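Local coordinates for phenazine-1-carboxylate N-methyltransferase (Pseudomonas aeruginosa, PDB 2IP2), which transfers a methyl group from S-adenosyl-L-methionine to phenazine-1-carboxylate, giving the 5-methyl derivative on the pathway to the virulence pigment pyocyanine, at residues A[281-284]-A[285-288]. Residues are numbered along the deposited sequence; the frame is centred on the assembly and turned at random.
Sequences SPMS and VLWD
Ser281 O is gripped at the first turn of helix 282-295 by three donors: weakly by Val285 N, weakly by Ser284 N, and by Ser284 OG, which sits on a lone pair in the carbonyl plane at 2.8 Å from Ser281 O. Ser281 is the N-cap; its OG accepts from Ser284 N (3.2 Å from OG to N) and is also hydrogen-bonded to Glu325. Ser284 reaches back because its OG lies between its own N and carbonyl carbon (chi1 77°). Regular helical bonds follow, Leu286 N to Pro282 O, then Trp287 N to Met283 O, the latter almost straight at 174°. Met283, bent at chi2 and chi3, runs alongside Leu286, with its CE 3.9 Å from Leu286 CD2, and passes obliquely by Trp287, its CE 4.1 Å from Trp287 NE1. The indole meets Ser284 CA at its edge and makes a cation-pi contact with Arg273. The helix belongs to the Rossmann-like methyltransferase domain and packs on the dimerisation domain of the second subunit: Leu64 of that subunit meets Leu286, and Arg60 and Arg63 of that subunit form salt bridges with Asp288 OD2, while Asp288 OD1 accepts from His299 N of the same chain. Asp288 N donates to Ser284 O at 3.0 Å, tilted 27° from the carbonyl plane.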
loop_
_atom_site.group_PDB
_atom_site.type_symbol
_atom_site.label_atom_id
_atom_site.label_comp_id
_atom_site.label_asym_id
_atom_site.label_seq_id
_atom_site.Cartn_x
_atom_site.Cartn_y
_atom_site.Cartn_z
ATOM N N SER A 281 11.729 12.978 -6.262
ATOM C CA SER A 281 10.377 12.469 -6.486
ATOM C C SER A 281 10.080 11.409 -5.457
ATOM O O SER A 281 10.934 10.559 -5.190
ATOM C CB SER A 281 10.193 11.870 -7.866
ATOM O OG SER A 281 10.993 10.735 -8.004
ATOM N N PRO A 282 8.900 11.489 -4.827
ATOM C CA PRO A 282 8.561 10.456 -3.830
ATOM C C PRO A 282 8.772 9.029 -4.336
ATOM O O PRO A 282 9.350 8.187 -3.620
ATOM C CB PRO A 282 7.093 10.739 -3.533
ATOM C CG PRO A 282 7.057 12.329 -3.651
ATOM C CD PRO A 282 7.864 12.558 -4.912
ATOM N N MET A 283 8.348 8.755 -5.558
ATOM C CA MET A 283 8.552 7.391 -6.096
ATOM C C MET A 283 10.034 6.958 -6.241
ATOM O O MET A 283 10.354 5.813 -6.057
ATOM C CB MET A 283 7.827 7.196 -7.426
ATOM C CG MET A 283 6.327 7.039 -7.283
ATOM S SD MET A 283 5.820 5.697 -6.143
ATOM C CE MET A 283 6.624 4.301 -6.855
ATOM N N SER A 284 10.954 7.876 -6.531
ATOM C CA SER A 284 12.373 7.511 -6.674
ATOM C C SER A 284 12.957 7.055 -5.325
ATOM O O SER A 284 13.785 6.101 -5.242
ATOM C CB SER A 284 13.164 8.707 -7.262
ATOM O OG SER A 284 13.408 9.724 -6.274
ATOM N N VAL A 285 12.510 7.712 -4.266
ATOM C CA VAL A 285 13.009 7.406 -2.957
ATOM C C VAL A 285 12.369 6.104 -2.413
ATOM O O VAL A 285 13.035 5.329 -1.741
ATOM C CB VAL A 285 13.043 8.637 -1.990
ATOM C CG1 VAL A 285 14.101 9.631 -2.511
ATOM C CG2 VAL A 285 11.702 9.381 -1.850
ATOM N N LEU A 286 11.119 5.863 -2.761
ATOM C CA LEU A 286 10.498 4.574 -2.442
ATOM C C LEU A 286 11.284 3.427 -3.135
ATOM O O LEU A 286 11.588 2.368 -2.512
ATOM C CB LEU A 286 9.056 4.569 -2.915
ATOM C CG LEU A 286 8.235 3.286 -2.591
ATOM C CD1 LEU A 286 8.278 3.075 -1.106
ATOM C CD2 LEU A 286 6.810 3.513 -2.997
ATOM N N TRP A 287 11.584 3.599 -4.424
ATOM C CA TRP A 287 12.486 2.618 -5.103
ATOM C C TRP A 287 13.825 2.430 -4.367
ATOM O O TRP A 287 14.373 1.302 -4.271
ATOM C CB TRP A 287 12.751 3.022 -6.543
ATOM C CG TRP A 287 11.604 2.761 -7.494
ATOM C CD1 TRP A 287 10.881 3.700 -8.202
ATOM C CD2 TRP A 287 11.019 1.482 -7.807
ATOM N NE1 TRP A 287 9.903 3.069 -8.943
ATOM C CE2 TRP A 287 9.977 1.714 -8.733
ATOM C CE3 TRP A 287 11.303 0.172 -7.416
ATOM C CZ2 TRP A 287 9.200 0.662 -9.283
ATOM C CZ3 TRP A 287 10.555 -0.884 -7.995
ATOM C CH2 TRP A 287 9.535 -0.625 -8.910
ATOM N N ASP A 288 14.371 3.523 -3.835
ATOM C CA ASP A 288 15.654 3.416 -3.132
ATOM C C ASP A 288 15.586 2.540 -1.879
ATOM O O ASP A 288 16.476 1.708 -1.656
ATOM C CB ASP A 288 16.128 4.800 -2.760
ATOM C CG ASP A 288 17.440 4.767 -1.942
ATOM O OD1 ASP A 288 18.462 4.395 -2.543
ATOM O OD2 ASP A 288 17.425 5.150 -0.729
#